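Local coordinates for stress response kinase A (Escherichia coli, PDB 1ZYL), which phosphorylates itself and other proteins on serine and threonine using ATP, and probably protects the cell against oxidative and extracytoplasmic stress, at residues F56-R61 against M282-D287; M122-R127 against D211-V216; S168-A173 against T298-W303. One frame throughout, in Å; residues are numbered along the deposited sequence.

Contact 1: F56-R61 against M282-D287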
loop_
_atom_site.group_PDB
_atom_site.type_symbol
_atom_site.label_atom_id
_atom_site.label_comp_id
_atom_site.label_asym_id
_atom_site.label_seq_id
_atom_site.Cartn_x
_atom_site.Cartn_y
_atom_site.Cartn_z
ATOM N N PHE A 56 10.199 12.605 1.524
ATOM C CA PHE A 56 10.790 12.531 2.841
ATOM C C PHE A 56 10.057 11.461 3.602
ATOM O O PHE A 56 8.911 11.636 3.988
ATOM C CB PHE A 56 10.688 13.858 3.579
ATOM C CG PHE A 56 11.771 14.819 3.224
ATOM C CD1 PHE A 56 11.798 15.426 1.974
ATOM C CD2 PHE A 56 12.778 15.106 4.132
ATOM C CE1 PHE A 56 12.813 16.307 1.634
ATOM C CE2 PHE A 56 13.796 15.984 3.802
ATOM C CZ PHE A 56 13.815 16.588 2.548
ATOM N N TYR A 57 10.727 10.337 3.788
ATOM C CA TYR A 57 10.152 9.217 4.496
ATOM C C TYR A 57 9.844 9.633 5.922
ATOM O O TYR A 57 10.712 10.139 6.626
ATOM C CB TYR A 57 11.136 8.054 4.449
ATOM C CG TYR A 57 11.281 7.481 3.053
ATOM C CD1 TYR A 57 10.307 6.630 2.532
ATOM C CD2 TYR A 57 12.373 7.812 2.242
ATOM C CE1 TYR A 57 10.410 6.117 1.245
ATOM C CE2 TYR A 57 12.484 7.300 0.938
ATOM C CZ TYR A 57 11.493 6.453 0.450
ATOM O OH TYR A 57 11.556 5.953 -0.831
ATOM N N ARG A 58 8.601 9.433 6.345
ATOM C CA ARG A 58 8.213 9.818 7.691
ATOM C C ARG A 58 8.994 9.032 8.740
ATOM O O ARG A 58 9.003 7.797 8.749
ATOM C CB ARG A 58 6.687 9.659 7.895
ATOM C CG ARG A 58 6.183 8.371 8.565
ATOM C CD ARG A 58 4.916 8.639 9.409
ATOM N NE ARG A 58 3.811 9.202 8.625
ATOM C CZ ARG A 58 2.967 10.120 9.084
ATOM N NH1 ARG A 58 1.990 10.587 8.322
ATOM N NH2 ARG A 58 3.110 10.585 10.311
ATOM N N PRO A 59 9.688 9.749 9.629
ATOM C CA PRO A 59 10.476 9.119 10.685
ATOM C C PRO A 59 9.680 8.088 11.469
ATOM O O PRO A 59 8.458 8.164 11.546
ATOM C CB PRO A 59 10.915 10.305 11.541
ATOM C CG PRO A 59 9.866 11.350 11.259
ATOM C CD PRO A 59 9.676 11.213 9.785
ATOM N N GLU A 60 10.389 7.114 12.023
ATOM C CA GLU A 60 9.798 6.042 12.815
ATOM C C GLU A 60 9.067 4.945 12.048
ATOM O O GLU A 60 8.770 3.893 12.607
ATOM C CB GLU A 60 8.872 6.637 13.868
ATOM C CG GLU A 60 9.574 7.670 14.720
ATOM C CD GLU A 60 11.058 7.375 14.856
ATOM O OE1 GLU A 60 11.414 6.272 15.336
ATOM O OE2 GLU A 60 11.868 8.247 14.474
ATOM N N ARG A 61 8.782 5.170 10.773
ATOM C CA ARG A 61 8.087 4.158 9.993
ATOM C C ARG A 61 9.047 3.078 9.513
ATOM O O ARG A 61 9.007 1.953 10.002
ATOM C CB ARG A 61 7.380 4.804 8.801
ATOM C CG ARG A 61 6.665 3.837 7.884
ATOM C CD ARG A 61 5.628 4.586 7.097
ATOM N NE ARG A 61 5.358 4.017 5.779
ATOM C CZ ARG A 61 4.704 2.881 5.560
ATOM N NH1 ARG A 61 4.243 2.164 6.575
ATOM N NH2 ARG A 61 4.489 2.478 4.318
ATOM N N MET A 282 -5.128 5.861 13.274
ATOM C CA MET A 282 -4.943 6.149 14.684
ATOM C C MET A 282 -3.492 6.514 15.007
ATOM O O MET A 282 -3.238 7.566 15.576
ATOM C CB MET A 282 -5.390 4.946 15.527
ATOM C CG MET A 282 -6.858 4.560 15.321
ATOM S SD MET A 282 -7.469 3.199 16.349
ATOM C CE MET A 282 -7.959 4.099 17.762
ATOM N N ARG A 283 -2.541 5.665 14.626
ATOM C CA ARG A 283 -1.132 5.923 14.930
ATOM C C ARG A 283 -0.586 7.248 14.429
ATOM O O ARG A 283 0.324 7.810 15.032
ATOM C CB ARG A 283 -0.248 4.796 14.398
ATOM C CG ARG A 283 -0.292 3.519 15.218
ATOM C CD ARG A 283 0.266 2.349 14.425
ATOM N NE ARG A 283 -0.009 1.075 15.085
ATOM C CZ ARG A 283 0.028 -0.111 14.483
ATOM N NH1 ARG A 283 -0.237 -1.209 15.174
ATOM N NH2 ARG A 283 0.321 -0.198 13.192
ATOM N N ARG A 284 -1.149 7.750 13.343
ATOM C CA ARG A 284 -0.703 9.001 12.745
ATOM C C ARG A 284 -1.591 10.184 13.128
ATOM O O ARG A 284 -1.531 11.237 12.508
ATOM C CB ARG A 284 -0.696 8.846 11.224
ATOM C CG ARG A 284 0.222 7.751 10.742
ATOM C CD ARG A 284 -0.062 7.322 9.305
ATOM N NE ARG A 284 1.086 6.615 8.738
ATOM C CZ ARG A 284 1.600 5.481 9.222
ATOM N NH1 ARG A 284 2.656 4.936 8.629
ATOM N NH2 ARG A 284 1.058 4.881 10.281
ATOM N N TRP A 285 -2.403 10.017 14.159
ATOM C CA TRP A 285 -3.324 11.071 14.575
ATOM C C TRP A 285 -2.690 12.392 15.012
ATOM O O TRP A 285 -3.314 13.436 14.883
ATOM C CB TRP A 285 -4.237 10.554 15.690
ATOM C CG TRP A 285 -5.503 11.323 15.839
ATOM C CD1 TRP A 285 -5.944 11.969 16.955
ATOM C CD2 TRP A 285 -6.511 11.507 14.845
ATOM N NE1 TRP A 285 -7.169 12.546 16.720
ATOM C CE2 TRP A 285 -7.539 12.278 15.429
ATOM C CE3 TRP A 285 -6.647 11.095 13.515
ATOM C CZ2 TRP A 285 -8.687 12.643 14.729
ATOM C CZ3 TRP A 285 -7.788 11.457 12.820
ATOM C CH2 TRP A 285 -8.793 12.224 13.426
ATOM N N ALA A 286 -1.470 12.358 15.538
ATOM C CA ALA A 286 -0.812 13.593 15.981
ATOM C C ALA A 286 -0.357 14.448 14.800
ATOM O O ALA A 286 0.106 15.571 14.972
ATOM C CB ALA A 286 0.378 13.267 16.876
ATOM N N ASP A 287 -0.482 13.895 13.601
ATOM C CA ASP A 287 -0.119 14.592 12.382
ATOM C C ASP A 287 -1.343 15.424 12.042
ATOM O O ASP A 287 -2.421 14.877 11.817
ATOM C CB ASP A 287 0.141 13.579 11.264
ATOM C CG ASP A 287 0.546 14.232 9.959
ATOM O OD1 ASP A 287 -0.090 15.232 9.575
ATOM O OD2 ASP A 287 1.493 13.740 9.310
#
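One face of the Arg-58 guanidinium is laid on the aliphatic part of Arg-284, whose CG stands 3.9 Å above the plane and over its centre. The Arg-284 guanidinium is approached instead at its edge, where CD of Arg-61 lies in the plane, 3.4 Å from NH1. The Arg-58 and Arg-284 groups are far from coplanar, their planes 57° apart, and NE of one comes within 3.8 Å of NE of the other. These like charges lie close because all three arginines converge on one carboxylate, that of Glu-38, in salt bridges: Arg-61 NE and Arg-284 NH1 to OE1, Arg-58 NE to OE2. Arg-61 reaches in with a chain extended as far as NE, its CG anti to the backbone N (chi1 178°), and its NH2 pairs with Asp-220. Across the contact, Arg-58 NH1 also meets OD2 of Asp-287 at 3.3 Å, a weak, bent hydrogen bond (136° at the hydrogen) within a salt bridge. The other carboxylate oxygen, OD1, caps the N of Ala-289. Arg-58 and Arg-284 both touch Phe-290. The cluster thus ties the turn after strand 52-57, in the five-stranded antiparallel sheet of the N-terminal kinase lobe, to the beta turn Arg-284 to Asp-287, which links helix 266-283 to helix 289-293.

Contact 2: M122-R127 against D211-V216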
loop_
_atom_site.group_PDB
_atom_site.type_symbol
_atom_site.label_atom_id
_atom_site.label_comp_id
_atom_site.label_asym_id
_atom_site.label_seq_id
_atom_site.Cartn_x
_atom_site.Cartn_y
_atom_site.Cartn_z
ATOM N N MET A 122 -6.295 -3.166 -18.209
ATOM C CA MET A 122 -6.284 -4.174 -17.158
ATOM C C MET A 122 -5.261 -5.233 -17.541
ATOM O O MET A 122 -4.432 -5.621 -16.732
ATOM C CB MET A 122 -7.663 -4.824 -17.044
ATOM C CG MET A 122 -7.928 -5.513 -15.727
ATOM S SD MET A 122 -8.574 -4.353 -14.530
ATOM C CE MET A 122 -10.321 -4.334 -14.984
ATOM N N GLU A 123 -5.334 -5.695 -18.785
ATOM C CA GLU A 123 -4.415 -6.710 -19.283
ATOM C C GLU A 123 -2.976 -6.231 -19.261
ATOM O O GLU A 123 -2.087 -6.970 -18.846
ATOM C CB GLU A 123 -4.784 -7.126 -20.706
ATOM C CG GLU A 123 -6.031 -7.978 -20.800
ATOM C CD GLU A 123 -6.210 -8.587 -22.178
ATOM O OE1 GLU A 123 -6.269 -7.819 -23.163
ATOM O OE2 GLU A 123 -6.292 -9.833 -22.275
ATOM N N ALA A 124 -2.749 -5.000 -19.717
ATOM C CA ALA A 124 -1.405 -4.422 -19.735
ATOM C C ALA A 124 -0.862 -4.357 -18.312
ATOM O O ALA A 124 0.319 -4.613 -18.082
ATOM C CB ALA A 124 -1.434 -3.028 -20.342
ATOM N N VAL A 125 -1.730 -4.007 -17.364
ATOM C CA VAL A 125 -1.340 -3.920 -15.958
ATOM C C VAL A 125 -1.108 -5.318 -15.402
ATOM O O VAL A 125 -0.134 -5.561 -14.710
ATOM C CB VAL A 125 -2.424 -3.176 -15.107
ATOM C CG1 VAL A 125 -2.268 -3.497 -13.636
ATOM C CG2 VAL A 125 -2.288 -1.679 -15.294
ATOM N N GLY A 126 -2.004 -6.242 -15.718
ATOM C CA GLY A 126 -1.854 -7.601 -15.232
ATOM C C GLY A 126 -0.591 -8.238 -15.777
ATOM O O GLY A 126 0.077 -9.019 -15.092
ATOM N N ARG A 127 -0.265 -7.895 -17.017
ATOM C CA ARG A 127 0.918 -8.424 -17.676
ATOM C C ARG A 127 2.212 -7.898 -17.036
ATOM O O ARG A 127 3.119 -8.676 -16.752
ATOM C CB ARG A 127 0.874 -8.079 -19.163
ATOM C CG ARG A 127 2.054 -8.586 -19.947
ATOM C CD ARG A 127 1.931 -8.203 -21.407
ATOM N NE ARG A 127 3.233 -7.874 -21.981
ATOM C CZ ARG A 127 3.941 -6.794 -21.655
ATOM N NH1 ARG A 127 3.467 -5.933 -20.757
ATOM N NH2 ARG A 127 5.127 -6.580 -22.220
ATOM N N ASP A 211 0.169 5.838 -22.179
ATOM C CA ASP A 211 0.420 4.792 -23.165
ATOM C C ASP A 211 1.278 3.699 -22.530
ATOM O O ASP A 211 2.446 3.485 -22.878
ATOM C CB ASP A 211 1.056 5.380 -24.423
ATOM C CG ASP A 211 0.031 6.061 -25.314
ATOM O OD1 ASP A 211 -0.842 5.355 -25.861
ATOM O OD2 ASP A 211 0.084 7.299 -25.458
ATOM N N GLY A 212 0.645 3.020 -21.575
ATOM C CA GLY A 212 1.270 1.951 -20.821
ATOM C C GLY A 212 1.042 2.197 -19.340
ATOM O O GLY A 212 0.874 3.345 -18.925
ATOM N N PRO A 213 0.990 1.141 -18.518
ATOM C CA PRO A 213 0.780 1.370 -17.089
ATOM C C PRO A 213 2.101 1.775 -16.474
ATOM O O PRO A 213 3.162 1.457 -17.007
ATOM C CB PRO A 213 0.329 0.006 -16.572
ATOM C CG PRO A 213 -0.244 -0.656 -17.774
ATOM C CD PRO A 213 0.732 -0.265 -18.856
ATOM N N MET A 214 2.032 2.484 -15.360
ATOM C CA MET A 214 3.230 2.902 -14.652
ATOM C C MET A 214 2.895 2.827 -13.182
ATOM O O MET A 214 2.045 3.576 -12.704
ATOM C CB MET A 214 3.610 4.335 -15.010
ATOM C CG MET A 214 3.939 4.540 -16.466
ATOM S SD MET A 214 4.312 6.258 -16.770
ATOM C CE MET A 214 2.708 7.006 -16.453
ATOM N N PHE A 215 3.543 1.917 -12.467
ATOM C CA PHE A 215 3.281 1.774 -11.049
ATOM C C PHE A 215 4.074 2.782 -10.241
ATOM O O PHE A 215 5.266 3.000 -10.475
ATOM C CB PHE A 215 3.586 0.345 -10.602
ATOM C CG PHE A 215 2.826 -0.676 -11.373
ATOM C CD1 PHE A 215 3.304 -1.139 -12.591
ATOM C CD2 PHE A 215 1.573 -1.091 -10.943
ATOM C CE1 PHE A 215 2.539 -1.992 -13.373
ATOM C CE2 PHE A 215 0.800 -1.943 -11.719
ATOM C CZ PHE A 215 1.282 -2.392 -12.934
ATOM N N VAL A 216 3.398 3.419 -9.296
ATOM C CA VAL A 216 4.054 4.401 -8.459
ATOM C C VAL A 216 3.851 4.065 -6.998
ATOM O O VAL A 216 2.846 3.450 -6.623
ATOM C CB VAL A 216 3.504 5.829 -8.715
ATOM C CG1 VAL A 216 3.884 6.284 -10.101
ATOM C CG2 VAL A 216 1.994 5.852 -8.558
#
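Helix 122-127 and strand 213-215 run at 45° to each other, their axes 8.8 Å apart at closest, and the backbones come nearest at Val-125 and Pro-213, whose CA atoms are 5.8 Å apart. No hydrogen bond joins them; the contact is made by apolar side chains, chiefly the two branches of Val-125. CG2 meets the proline ring at CB, 3.4 Å away, while CG1 comes up to the edge of the Phe-215 ring, near its plane, 3.8 Å from CZ. The branches divide this way because CG1 is anti to the backbone N (chi1 160°), which sets CG2 anti to the carbonyl carbon. Hairpins of this kind, with strands 207-209 and 213-215 antiparallel, are a hallmark of the kinase C-lobe, where they lie between the catalytic loop and the metal-binding aspartate; here the probable magnesium ligands Asn-206 and Asp-217 flank the hairpin. One helical position earlier, the methyl of Ala-124 rests on the same proline, 3.7 Å from CG, and also touches Trp-209 of the partner strand. Phe-215 is packed further along helix 119-136, by Tyr-128, Leu-129 and Met-132, while Phe-114 adds to the cover of Val-125.

Contact 3: S168-A173 against T298-W303; sequences SGLKAA and TGEDYW
The indole of Trp-303 is held by its one N-H, NE1, which is hydrogen-bonded to the carbonyl oxygen of Leu-297, just before segment 298-303. Leu-170 meets the same residue at the root of its side chain: CD2 of the leucine lies 3.6 Å from CB of Trp-303. The two side chains cross at about a right angle. Trp-303 has CG anti to the carbonyl carbon (chi1 -69°), and this carries the ring away from Leu-170 although the first bond of the side chain points toward it. The second leucine methyl, CD1, reaches Glu-300, three residues earlier, 3.8 Å from CB. The carboxylate oxygen OE1 is only slightly farther from this methyl, at 4.0 Å, a van der Waals approach without a polar bond. Leu-170 therefore bridges the two segments, with its CG anti to its own N (chi1 154°) and one methyl on each of two residues of segment 298-303. It contributes most of the surface buried between them. The indole is clasped by other partners, which account for most of the burial of Trp-303, whereas Glu-300 remains exposed. CD1 of Tyr-302 stands 3.7 Å above one face, offset toward the rim, Phe-174 meets the ring edge-to-face, and Leu-278 of helix 266-283 packs against it. This is apolar packing between the starts of two helices, away from the annotated sites: the N-cap residue of helix 171-188 is set against the beginning of helix 300-316, within the largely helical C-terminal lobe of an aminoglycoside-phosphotransferase-like kinase fold.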
loop_
_atom_site.group_PDB
_atom_site.type_symbol
_atom_site.label_atom_id
_atom_site.label_comp_id
_atom_site.label_asym_id
_atom_site.label_seq_id
_atom_site.Cartn_x
_atom_site.Cartn_y
_atom_site.Cartn_z
ATOM N N SER A 168 -16.154 5.496 24.363
ATOM C CA SER A 168 -16.313 4.547 25.461
ATOM C C SER A 168 -17.683 3.870 25.441
ATOM O O SER A 168 -18.683 4.496 25.080
ATOM C CB SER A 168 -16.129 5.268 26.794
ATOM O OG SER A 168 -17.073 6.325 26.927
ATOM N N GLY A 169 -17.734 2.603 25.855
ATOM C CA GLY A 169 -19.007 1.897 25.861
ATOM C C GLY A 169 -19.622 1.979 24.476
ATOM O O GLY A 169 -20.593 2.692 24.222
ATOM N N LEU A 170 -19.017 1.223 23.581
ATOM C CA LEU A 170 -19.368 1.142 22.176
ATOM C C LEU A 170 -18.078 0.454 21.738
ATOM O O LEU A 170 -18.017 -0.255 20.733
ATOM C CB LEU A 170 -19.505 2.547 21.592
ATOM C CG LEU A 170 -19.258 2.728 20.094
ATOM C CD1 LEU A 170 -20.224 3.755 19.512
ATOM C CD2 LEU A 170 -17.809 3.157 19.875
ATOM N N LYS A 171 -17.053 0.649 22.565
ATOM C CA LYS A 171 -15.748 0.044 22.370
ATOM C C LYS A 171 -15.881 -1.466 22.570
ATOM O O LYS A 171 -15.316 -2.257 21.810
ATOM C CB LYS A 171 -14.739 0.612 23.380
ATOM C CG LYS A 171 -13.439 -0.183 23.483
ATOM C CD LYS A 171 -12.340 0.592 24.202
ATOM C CE LYS A 171 -11.837 1.765 23.352
ATOM N NZ LYS A 171 -10.951 2.721 24.101
ATOM N N ALA A 172 -16.635 -1.861 23.591
ATOM C CA ALA A 172 -16.819 -3.274 23.887
ATOM C C ALA A 172 -17.341 -4.021 22.674
ATOM O O ALA A 172 -16.743 -4.999 22.224
ATOM C CB ALA A 172 -17.769 -3.437 25.036
ATOM N N ALA A 173 -18.463 -3.556 22.146
ATOM C CA ALA A 173 -19.066 -4.190 20.984
ATOM C C ALA A 173 -18.054 -4.216 19.853
ATOM O O ALA A 173 -17.891 -5.231 19.175
ATOM C CB ALA A 173 -20.303 -3.419 20.555
ATOM N N THR A 298 -13.519 10.565 15.012
ATOM C CA THR A 298 -13.874 10.796 16.404
ATOM C C THR A 298 -15.310 10.479 16.826
ATOM O O THR A 298 -15.540 10.124 17.981
ATOM C CB THR A 298 -13.529 12.253 16.800
ATOM O OG1 THR A 298 -12.350 12.243 17.610
ATOM C CG2 THR A 298 -14.676 12.919 17.563
ATOM N N GLY A 299 -16.270 10.602 15.910
ATOM C CA GLY A 299 -17.661 10.340 16.255
ATOM C C GLY A 299 -18.047 8.878 16.406
ATOM O O GLY A 299 -17.269 7.990 16.069
ATOM N N GLU A 300 -19.253 8.622 16.914
ATOM C CA GLU A 300 -19.733 7.251 17.093
ATOM C C GLU A 300 -20.141 6.655 15.765
ATOM O O GLU A 300 -19.746 5.540 15.440
ATOM C CB GLU A 300 -20.964 7.191 17.978
ATOM C CG GLU A 300 -20.909 7.966 19.242
ATOM C CD GLU A 300 -22.204 7.820 19.996
ATOM O OE1 GLU A 300 -22.302 6.890 20.831
ATOM O OE2 GLU A 300 -23.132 8.619 19.725
ATOM N N ASP A 301 -20.965 7.388 15.020
ATOM C CA ASP A 301 -21.442 6.922 13.720
ATOM C C ASP A 301 -20.369 6.092 13.044
ATOM O O ASP A 301 -20.608 4.964 12.621
ATOM C CB ASP A 301 -21.801 8.102 12.806
ATOM C CG ASP A 301 -23.039 8.855 13.266
ATOM O OD1 ASP A 301 -22.997 9.452 14.362
ATOM O OD2 ASP A 301 -24.053 8.853 12.532
ATOM N N TYR A 302 -19.177 6.662 12.967
ATOM C CA TYR A 302 -18.052 5.999 12.341
ATOM C C TYR A 302 -17.685 4.676 13.000
ATOM O O TYR A 302 -17.450 3.690 12.311
ATOM C CB TYR A 302 -16.852 6.940 12.334
ATOM C CG TYR A 302 -15.620 6.347 11.712
ATOM C CD1 TYR A 302 -14.602 5.831 12.503
ATOM C CD2 TYR A 302 -15.489 6.268 10.327
ATOM C CE1 TYR A 302 -13.481 5.246 11.929
ATOM C CE2 TYR A 302 -14.376 5.685 9.742
ATOM C CZ TYR A 302 -13.375 5.175 10.549
ATOM O OH TYR A 302 -12.276 4.577 9.978
ATOM N N TRP A 303 -17.632 4.644 14.327
ATOM C CA TRP A 303 -17.286 3.403 15.017
ATOM C C TRP A 303 -18.424 2.404 15.061
ATOM O O TRP A 303 -18.217 1.243 15.387
ATOM C CB TRP A 303 -16.760 3.678 16.430
ATOM C CG TRP A 303 -15.441 4.342 16.378
ATOM C CD1 TRP A 303 -15.201 5.680 16.407
ATOM C CD2 TRP A 303 -14.179 3.716 16.124
ATOM N NE1 TRP A 303 -13.871 5.932 16.178
ATOM C CE2 TRP A 303 -13.219 4.744 16.000
ATOM C CE3 TRP A 303 -13.764 2.384 15.984
ATOM C CZ2 TRP A 303 -11.873 4.486 15.742
ATOM C CZ3 TRP A 303 -12.421 2.127 15.726
ATOM C CH2 TRP A 303 -11.493 3.176 15.607
#

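How the contacts relate
Contacts 1 and 2 approach the probable magnesium site from different parts of the fold: the side chain of Arg-61 is about 7 Å from that of Asp-217, and the side chain of Phe-215 about 8 Å from it. Arg-61 is also about 8 Å, side chain to side chain, from Asp-201, the probable proton acceptor. The two contact centres are nonetheless 30 Å apart, on opposite sides of the chain's centre. Contact 3 lies away from this site, its centre 40 Å from that of contact 2. It does touch contact 1, where SD of Met-282 packs 4.1 Å from CH2 of Trp-303. The segments of contact 3 alternate along the sequence with those of contacts 1 and 2, whereas contact 2 falls wholly between the two segments of contact 1.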